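Local coordinates for protein polyisoprenyl-teichoic acid--peptidoglycan teichoic acid transferase TagV (Bacillus subtilis, PDB 6UF3) that belongs to the LytR-CpsA-Psr family and is a bacterial cell-envelope transferase built round a mixed beta sheet flanked by helices, at residues 11-16 with 91-96; 111-116 with 144-149; 223-228 with 243-248. All coordinates share one frame; numbering follows the deposited sequence.

Contact 1. Residues 11-16 with 91-96; sequences MGIEDY and YVTVDF
Met11 to Ile13 and Tyr91 to Val94 lie as neighbouring parallel strands, their axes 4.9 Å apart and turned by 17°, and are joined by hydrogen bonds from Met11 N to Val92 O (2.8 Å), from Val94 N to Met11 O and from Ile13 N to Val94 O. Met11 pairs with Thr93, and both side chains stand on the same face of the sheet. A bend at the last torsion of Met11 (chi3 -80°) brings CE to 3.3 Å from Thr93 OG1, a buried hydroxyl with no polar partner in the model; the same methyl also rests against CB of Tyr91. These strands belong to the six-stranded mixed sheet of the LytR-CpsA-Psr fold, with strand 25-34 flanking the first and the short strand 196-197 flanking the second. Beyond Ile13 the chain turns, and the Tyr16 ring reaches back past Thr93, with CE1 3.6 Å from Thr93 CG2, while its CE2 lies 3.5 Å from Asp95 CG. One ring face of Tyr16 receives Ile13 CD1. In the plane of the ring, at its edge, a water accepts from Tyr16 OH (2.7 Å) and from Asp95 N. Asp95 itself is the N-cap of helix 96-105, its OD1 bonded to Gly98 N. On the next residue, the Phe96 ring takes Glu14 CB over one face in a CH-pi contact, 4.0 Å from the ring centroid and 23° off the normal.

Contact 2. Residues 111-116 with 144-149; sequences VDVPFD and LAYARM
Tyr146 carries most of the apolar contact, reaching from helix 140-148 to the end of strand 109-113. Its CG is anti to the backbone N (chi1 -170°), and the ring slides past Val111, whose CG2 sits 4.1 Å above one ring face, offset toward the rim. Val113 comes to the ring at a slant, CG2 lying 4.0 Å from Tyr146 CE1. Pro114 meets the tyrosine tip to tip: its CD approaches at the ring edge, 3.3 Å from Tyr146 OH. A second tip-to-tip contact lies farther along, where Met149 CE, on a chain bent at both chi2 and chi3, comes to 3.6 Å from Phe115 CZ.

No hydrogen bond joins the two segments directly, but Gln166 of helix 158-177 links them: its OE1 bonds to Tyr146 OH and its NE2 to Asp112 O, so one amide satisfies the buried phenol and a strand carbonyl together. Arg163 NH1, by contrast, binds two carbonyl oxygens of the same segment, those of Tyr146 and Met149, where the helix ends.

The arrangement is that of a two-stranded antiparallel ribbon, 109-113 with 134-138, which runs into a helix that folds back so that its last turn packs on the end of the first strand.

Contact 3. Residues 223-228 with 243-248; sequences SITGSD and ATNLEK
Asn245 and Thr225 cross obliquely where the first turn of helix 243-257 leans on the chain entering a beta hairpin, 226-231 with 236-241; the helix follows the hairpin almost at once. The Asn245 side chain leaves the helix toward the loop with CG anti to the backbone N (chi1 173°). Its OD1 accepts a straight but long hydrogen bond from Thr225 N (3.3 Å, 166° at the hydrogen), and that donor stands well above the plane of the amide, 65° out of it. The threonine hydroxyl presses on the same side chain, with Thr225 OG1 3.1 Å from Asn245 CG. Ser223 O lies 3.0 Å from Asn245 OD1; as modelled these are two acceptors and form no bond.

Alongside this polar pair, Ile224 and Leu246 lie side by side and point the same way, their CD1 atoms 4.0 Å apart. Both touch Phe83 of helix 72-84, so the apolar half of the contact continues into that helix. Asp242, just ahead of the helix, ties the two parts further: its OD1 is bonded to Asn245 N, and its backbone to that of Thr225. A water sits between the segments, 2.8 Å from Thr225 O and 2.9 Å from Asn245 OD1.

How the contacts relate
The three contacts follow one another along the chain and neither nest nor cross. Contact 1 closes a loop of 74 residues holding strands 25-34 and 39-44 and helix 72-84, and sets strand 90-94 beside strand 6-13. Helix 96-105 then leads to contact 2, which closes 27 residues and joins the 109-113 ribbon to helix 140-148. These two contacts touch, Phe96 CE2 lying 3.5 Å from Arg148 NE and Phe96 CD1 against Leu144 CD1. Contact 3 closes the shortest loop, 14 residues that hold most of the hairpin 226-241, on the far side of the chain's centre from contact 1, about 14 Å away between nearest atoms. It reaches helix 72-84, within the loop of contact 1.

Contact 1. Residues 11-16 with 91-96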
loop_
_atom_site.group_PDB
_atom_site.type_symbol
_atom_site.label_atom_id
_atom_site.label_comp_id
_atom_site.label_asym_id
_atom_site.label_seq_id
_atom_site.Cartn_x
_atom_site.Cartn_y
_atom_site.Cartn_z
ATOM N N MET A 11 -0.221 2.707 -3.909
ATOM C CA MET A 11 -0.784 1.919 -5.000
ATOM C C MET A 11 0.351 1.165 -5.680
ATOM O O MET A 11 1.339 1.776 -6.107
ATOM C CB MET A 11 -1.513 2.823 -5.999
ATOM C CG MET A 11 -2.790 3.430 -5.437
ATOM S SD MET A 11 -3.388 4.845 -6.410
ATOM C CE MET A 11 -2.311 6.144 -5.795
ATOM N N GLY A 12 0.229 -0.158 -5.737
ATOM C CA GLY A 12 1.114 -0.991 -6.528
ATOM C C GLY A 12 0.375 -1.499 -7.760
ATOM O O GLY A 12 -0.715 -2.058 -7.643
ATOM N N ILE A 13 0.979 -1.270 -8.930
ATOM C CA ILE A 13 0.371 -1.636 -10.206
ATOM C C ILE A 13 1.401 -2.339 -11.083
ATOM O O ILE A 13 2.601 -2.323 -10.815
ATOM C CB ILE A 13 -0.208 -0.415 -10.943
ATOM C CG1 ILE A 13 0.921 0.510 -11.386
ATOM C CG2 ILE A 13 -1.199 0.339 -10.061
ATOM C CD1 ILE A 13 0.437 1.654 -12.231
ATOM N N GLU A 14 0.910 -2.984 -12.138
ATOM C CA GLU A 14 1.785 -3.565 -13.149
ATOM C C GLU A 14 1.962 -2.617 -14.329
ATOM O O GLU A 14 3.089 -2.230 -14.660
ATOM C CB GLU A 14 1.240 -4.921 -13.626
ATOM C CG GLU A 14 2.084 -5.558 -14.723
ATOM C CD GLU A 14 1.701 -7.000 -15.020
ATOM O OE1 GLU A 14 0.831 -7.555 -14.314
ATOM O OE2 GLU A 14 2.279 -7.579 -15.965
ATOM N N ASP A 15 0.858 -2.212 -14.955
ATOM C CA ASP A 15 0.876 -1.356 -16.136
ATOM C C ASP A 15 0.310 0.014 -15.782
ATOM O O ASP A 15 -0.856 0.123 -15.382
ATOM C CB ASP A 15 0.065 -1.976 -17.276
ATOM C CG ASP A 15 0.614 -3.316 -17.731
ATOM O OD1 ASP A 15 1.818 -3.398 -18.051
ATOM O OD2 ASP A 15 -0.168 -4.291 -17.770
ATOM N N TYR A 16 1.130 1.058 -15.944
ATOM C CA TYR A 16 0.602 2.416 -15.936
ATOM C C TYR A 16 -0.347 2.670 -17.109
ATOM O O TYR A 16 -1.206 3.550 -17.011
ATOM C CB TYR A 16 1.746 3.432 -15.987
ATOM C CG TYR A 16 2.392 3.752 -14.656
ATOM C CD1 TYR A 16 1.703 4.445 -13.671
ATOM C CD2 TYR A 16 3.707 3.386 -14.402
ATOM C CE1 TYR A 16 2.301 4.743 -12.452
ATOM C CE2 TYR A 16 4.312 3.681 -13.194
ATOM C CZ TYR A 16 3.605 4.356 -12.221
ATOM O OH TYR A 16 4.215 4.644 -11.015
ATOM N N TYR A 91 -0.360 10.489 -2.193
ATOM C CA TYR A 91 -0.384 9.222 -2.904
ATOM C C TYR A 91 1.026 8.871 -3.352
ATOM O O TYR A 91 1.864 9.744 -3.598
ATOM C CB TYR A 91 -1.343 9.244 -4.126
ATOM C CG TYR A 91 -0.992 10.295 -5.149
ATOM C CD1 TYR A 91 -0.085 10.032 -6.167
ATOM C CD2 TYR A 91 -1.556 11.558 -5.082
ATOM C CE1 TYR A 91 0.249 11.005 -7.091
ATOM C CE2 TYR A 91 -1.235 12.530 -6.005
ATOM C CZ TYR A 91 -0.331 12.250 -6.995
ATOM O OH TYR A 91 -0.017 13.231 -7.900
ATOM N N VAL A 92 1.270 7.569 -3.434
ATOM C CA VAL A 92 2.496 7.001 -3.979
ATOM C C VAL A 92 2.071 5.865 -4.896
ATOM O O VAL A 92 1.394 4.938 -4.445
ATOM C CB VAL A 92 3.425 6.465 -2.877
ATOM C CG1 VAL A 92 4.625 5.749 -3.500
ATOM C CG2 VAL A 92 3.872 7.591 -1.957
ATOM N N THR A 93 2.444 5.928 -6.168
ATOM C CA THR A 93 2.170 4.844 -7.104
ATOM C C THR A 93 3.494 4.243 -7.551
ATOM O O THR A 93 4.448 4.975 -7.832
ATOM C CB THR A 93 1.389 5.320 -8.340
ATOM O OG1 THR A 93 0.231 6.059 -7.940
ATOM C CG2 THR A 93 0.940 4.127 -9.185
ATOM N N VAL A 94 3.553 2.917 -7.625
ATOM C CA VAL A 94 4.751 2.258 -8.131
ATOM C C VAL A 94 4.350 1.084 -9.016
ATOM O O VAL A 94 3.427 0.330 -8.682
ATOM C CB VAL A 94 5.677 1.842 -6.967
ATOM C CG1 VAL A 94 5.165 0.605 -6.206
ATOM C CG2 VAL A 94 7.068 1.670 -7.453
ATOM N N ASP A 95 5.002 0.962 -10.185
ATOM C CA ASP A 95 4.821 -0.212 -11.026
ATOM C C ASP A 95 5.957 -1.186 -10.700
ATOM O O ASP A 95 6.715 -0.976 -9.740
ATOM C CB ASP A 95 4.682 0.166 -12.519
ATOM C CG ASP A 95 5.978 0.628 -13.160
ATOM O OD1 ASP A 95 6.957 0.901 -12.434
ATOM O OD2 ASP A 95 5.987 0.719 -14.410
ATOM N N PHE A 96 6.026 -2.303 -11.432
ATOM C CA PHE A 96 6.986 -3.353 -11.086
ATOM C C PHE A 96 8.417 -2.844 -11.191
ATOM O O PHE A 96 9.244 -3.088 -10.302
ATOM C CB PHE A 96 6.812 -4.573 -11.990
ATOM C CG PHE A 96 5.575 -5.384 -11.710
ATOM C CD1 PHE A 96 4.723 -5.053 -10.671
ATOM C CD2 PHE A 96 5.266 -6.480 -12.506
ATOM C CE1 PHE A 96 3.587 -5.800 -10.424
ATOM C CE2 PHE A 96 4.128 -7.234 -12.264
ATOM C CZ PHE A 96 3.290 -6.891 -11.220
HETATM O O HOH W 1 6.659 3.587 -10.839
#

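Contact 2. Residues 111-116 with 144-149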
loop_
_atom_site.group_PDB
_atom_site.type_symbol
_atom_site.label_atom_id
_atom_site.label_comp_id
_atom_site.label_asym_id
_atom_site.label_seq_id
_atom_site.Cartn_x
_atom_site.Cartn_y
_atom_site.Cartn_z
ATOM N N VAL A 111 12.984 -9.162 5.438
ATOM C CA VAL A 111 11.652 -9.683 5.732
ATOM C C VAL A 111 11.769 -11.044 6.403
ATOM O O VAL A 111 12.741 -11.780 6.225
ATOM C CB VAL A 111 10.747 -9.806 4.480
ATOM C CG1 VAL A 111 10.452 -8.433 3.861
ATOM C CG2 VAL A 111 11.364 -10.754 3.459
ATOM N N ASP A 112 10.738 -11.380 7.173
ATOM C CA ASP A 112 10.627 -12.680 7.832
ATOM C C ASP A 112 9.755 -13.577 6.955
ATOM O O ASP A 112 8.526 -13.482 6.979
ATOM C CB ASP A 112 10.050 -12.523 9.234
ATOM C CG ASP A 112 10.268 -13.753 10.094
ATOM O OD1 ASP A 112 10.874 -14.730 9.604
ATOM O OD2 ASP A 112 9.835 -13.740 11.266
ATOM N N VAL A 113 10.401 -14.434 6.169
ATOM C CA VAL A 113 9.715 -15.336 5.237
ATOM C C VAL A 113 8.905 -16.366 6.020
ATOM O O VAL A 113 9.446 -17.013 6.937
ATOM C CB VAL A 113 10.743 -16.024 4.323
ATOM C CG1 VAL A 113 10.066 -17.037 3.415
ATOM C CG2 VAL A 113 11.488 -14.978 3.504
ATOM N N PRO A 114 7.621 -16.574 5.695
ATOM C CA PRO A 114 6.790 -17.480 6.502
ATOM C C PRO A 114 7.029 -18.955 6.222
ATOM O O PRO A 114 6.897 -19.785 7.129
ATOM C CB PRO A 114 5.364 -17.067 6.119
ATOM C CG PRO A 114 5.490 -16.573 4.733
ATOM C CD PRO A 114 6.838 -15.887 4.653
ATOM N N PHE A 115 7.377 -19.303 4.984
ATOM C CA PHE A 115 7.599 -20.696 4.621
ATOM C C PHE A 115 8.438 -20.746 3.353
ATOM O O PHE A 115 8.540 -19.763 2.616
ATOM C CB PHE A 115 6.274 -21.442 4.419
ATOM C CG PHE A 115 5.343 -20.757 3.461
ATOM C CD1 PHE A 115 5.443 -20.980 2.096
ATOM C CD2 PHE A 115 4.382 -19.873 3.924
ATOM C CE1 PHE A 115 4.601 -20.340 1.211
ATOM C CE2 PHE A 115 3.532 -19.231 3.043
ATOM C CZ PHE A 115 3.642 -19.466 1.686
ATOM N N ASP A 116 9.025 -21.912 3.101
ATOM C CA ASP A 116 9.864 -22.090 1.923
ATOM C C ASP A 116 9.011 -22.110 0.660
ATOM O O ASP A 116 7.970 -22.772 0.613
ATOM C CB ASP A 116 10.662 -23.387 2.039
ATOM C CG ASP A 116 11.765 -23.301 3.073
ATOM O OD1 ASP A 116 11.476 -22.892 4.217
ATOM O OD2 ASP A 116 12.918 -23.648 2.742
ATOM N N LEU A 144 10.119 -8.213 -5.443
ATOM C CA LEU A 144 8.965 -8.246 -6.343
ATOM C C LEU A 144 8.364 -9.641 -6.406
ATOM O O LEU A 144 7.139 -9.805 -6.301
ATOM C CB LEU A 144 9.371 -7.778 -7.741
ATOM C CG LEU A 144 8.221 -7.747 -8.757
ATOM C CD1 LEU A 144 7.180 -6.746 -8.291
ATOM C CD2 LEU A 144 8.704 -7.418 -10.167
ATOM N N ALA A 145 9.210 -10.664 -6.590
ATOM C CA ALA A 145 8.694 -12.030 -6.630
ATOM C C ALA A 145 8.015 -12.398 -5.316
ATOM O O ALA A 145 6.992 -13.095 -5.308
ATOM C CB ALA A 145 9.816 -13.020 -6.952
ATOM N N TYR A 146 8.581 -11.943 -4.195
ATOM C CA TYR A 146 7.969 -12.153 -2.887
ATOM C C TYR A 146 6.581 -11.525 -2.821
ATOM O O TYR A 146 5.634 -12.144 -2.319
ATOM C CB TYR A 146 8.886 -11.565 -1.810
ATOM C CG TYR A 146 8.511 -11.896 -0.384
ATOM C CD1 TYR A 146 8.737 -13.161 0.135
ATOM C CD2 TYR A 146 7.942 -10.931 0.447
ATOM C CE1 TYR A 146 8.412 -13.464 1.444
ATOM C CE2 TYR A 146 7.606 -11.225 1.761
ATOM C CZ TYR A 146 7.846 -12.494 2.251
ATOM O OH TYR A 146 7.523 -12.810 3.546
ATOM N N ALA A 147 6.446 -10.297 -3.334
ATOM C CA ALA A 147 5.165 -9.597 -3.290
ATOM C C ALA A 147 4.139 -10.231 -4.211
ATOM O O ALA A 147 2.937 -10.164 -3.927
ATOM C CB ALA A 147 5.345 -8.128 -3.670
ATOM N N ARG A 148 4.586 -10.853 -5.303
ATOM C CA ARG A 148 3.670 -11.345 -6.329
ATOM C C ARG A 148 3.207 -12.778 -6.106
ATOM O O ARG A 148 2.203 -13.183 -6.708
ATOM C CB ARG A 148 4.321 -11.250 -7.712
ATOM C CG ARG A 148 4.494 -9.833 -8.224
ATOM C CD ARG A 148 5.259 -9.813 -9.539
ATOM N NE ARG A 148 4.458 -10.304 -10.661
ATOM C CZ ARG A 148 4.970 -10.717 -11.815
ATOM N NH1 ARG A 148 6.287 -10.707 -11.999
ATOM N NH2 ARG A 148 4.169 -11.146 -12.781
ATOM N N MET A 149 3.899 -13.551 -5.269
ATOM C CA MET A 149 3.589 -14.969 -5.134
ATOM C C MET A 149 2.138 -15.177 -4.716
ATOM O O MET A 149 1.613 -14.456 -3.862
ATOM C CB MET A 149 4.521 -15.626 -4.118
ATOM C CG MET A 149 4.360 -17.136 -4.028
ATOM S SD MET A 149 3.153 -17.653 -2.791
ATOM C CE MET A 149 4.108 -17.428 -1.290
#

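Contact 3. Residues 223-228 with 243-248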
loop_
_atom_site.group_PDB
_atom_site.type_symbol
_atom_site.label_atom_id
_atom_site.label_comp_id
_atom_site.label_asym_id
_atom_site.label_seq_id
_atom_site.Cartn_x
_atom_site.Cartn_y
_atom_site.Cartn_z
ATOM N N SER A 223 -7.922 -3.798 9.876
ATOM C CA SER A 223 -8.281 -4.828 8.910
ATOM C C SER A 223 -9.649 -4.537 8.319
ATOM O O SER A 223 -10.568 -4.134 9.036
ATOM C CB SER A 223 -8.309 -6.222 9.561
ATOM O OG SER A 223 -7.033 -6.571 10.062
ATOM N N ILE A 224 -9.782 -4.767 7.014
ATOM C CA ILE A 224 -11.098 -4.855 6.384
ATOM C C ILE A 224 -11.516 -6.319 6.467
ATOM O O ILE A 224 -11.058 -7.152 5.683
ATOM C CB ILE A 224 -11.090 -4.357 4.938
ATOM C CG1 ILE A 224 -10.575 -2.914 4.851
ATOM C CG2 ILE A 224 -12.497 -4.468 4.351
ATOM C CD1 ILE A 224 -11.476 -1.894 5.508
ATOM N N THR A 225 -12.367 -6.642 7.438
ATOM C CA THR A 225 -12.917 -7.983 7.509
ATOM C C THR A 225 -14.097 -8.109 6.544
ATOM O O THR A 225 -14.684 -7.115 6.103
ATOM C CB THR A 225 -13.352 -8.321 8.933
ATOM O OG1 THR A 225 -14.389 -7.430 9.342
ATOM C CG2 THR A 225 -12.164 -8.189 9.907
ATOM N N GLY A 226 -14.427 -9.346 6.205
ATOM C CA GLY A 226 -15.497 -9.577 5.259
ATOM C C GLY A 226 -15.600 -11.036 4.890
ATOM O O GLY A 226 -15.039 -11.908 5.558
ATOM N N SER A 227 -16.340 -11.293 3.815
ATOM C CA SER A 227 -16.682 -12.649 3.410
ATOM C C SER A 227 -16.362 -12.863 1.941
ATOM O O SER A 227 -16.525 -11.954 1.127
ATOM C CB SER A 227 -18.173 -12.950 3.642
ATOM O OG SER A 227 -18.550 -12.661 4.975
ATOM N N ASP A 228 -15.909 -14.069 1.609
ATOM C CA ASP A 228 -15.837 -14.473 0.213
ATOM C C ASP A 228 -17.246 -14.524 -0.372
ATOM O O ASP A 228 -18.186 -14.988 0.274
ATOM C CB ASP A 228 -15.154 -15.835 0.087
ATOM C CG ASP A 228 -13.671 -15.790 0.454
ATOM O OD1 ASP A 228 -13.104 -14.684 0.554
ATOM O OD2 ASP A 228 -13.070 -16.869 0.640
ATOM N N ALA A 243 -19.954 -4.652 7.211
ATOM C CA ALA A 243 -20.413 -3.273 7.384
ATOM C C ALA A 243 -20.074 -2.710 8.769
ATOM O O ALA A 243 -19.627 -1.563 8.882
ATOM C CB ALA A 243 -21.920 -3.188 7.120
ATOM N N THR A 244 -20.315 -3.471 9.847
ATOM C CA THR A 244 -20.036 -2.902 11.167
ATOM C C THR A 244 -18.532 -2.780 11.414
ATOM O O THR A 244 -18.071 -1.803 12.031
ATOM C CB THR A 244 -20.709 -3.715 12.274
ATOM O OG1 THR A 244 -20.273 -5.077 12.218
ATOM C CG2 THR A 244 -22.220 -3.658 12.114
ATOM N N ASN A 245 -17.743 -3.737 10.909
ATOM C CA ASN A 245 -16.291 -3.568 10.974
ATOM C C ASN A 245 -15.849 -2.344 10.194
ATOM O O ASN A 245 -14.982 -1.594 10.648
ATOM C CB ASN A 245 -15.554 -4.788 10.433
ATOM C CG ASN A 245 -14.057 -4.554 10.334
ATOM O OD1 ASN A 245 -13.509 -4.190 9.264
ATOM N ND2 ASN A 245 -13.380 -4.735 11.453
ATOM N N LEU A 246 -16.409 -2.142 8.997
ATOM C CA LEU A 246 -15.999 -0.992 8.200
ATOM C C LEU A 246 -16.350 0.306 8.907
ATOM O O LEU A 246 -15.585 1.275 8.852
ATOM C CB LEU A 246 -16.649 -1.051 6.816
ATOM C CG LEU A 246 -16.355 0.112 5.866
ATOM C CD1 LEU A 246 -14.862 0.237 5.590
ATOM C CD2 LEU A 246 -17.134 -0.037 4.552
ATOM N N GLU A 247 -17.492 0.343 9.602
ATOM C CA GLU A 247 -17.839 1.551 10.340
ATOM C C GLU A 247 -16.831 1.813 11.452
ATOM O O GLU A 247 -16.449 2.966 11.696
ATOM C CB GLU A 247 -19.262 1.455 10.903
ATOM C CG GLU A 247 -20.354 1.772 9.882
ATOM C CD GLU A 247 -20.108 3.075 9.124
ATOM O OE1 GLU A 247 -19.702 4.078 9.750
ATOM O OE2 GLU A 247 -20.321 3.098 7.893
ATOM N N LYS A 248 -16.368 0.748 12.126
ATOM C CA LYS A 248 -15.346 0.941 13.159
ATOM C C LYS A 248 -14.008 1.389 12.562
ATOM O O LYS A 248 -13.327 2.254 13.127
ATOM C CB LYS A 248 -15.177 -0.344 13.981
ATOM C CG LYS A 248 -14.161 -0.247 15.123
ATOM C CD LYS A 248 -14.598 0.763 16.153
ATOM C CE LYS A 248 -13.746 0.687 17.418
ATOM N NZ LYS A 248 -14.191 1.716 18.386
HETATM O O HOH W 2 -14.938 -4.451 6.797
#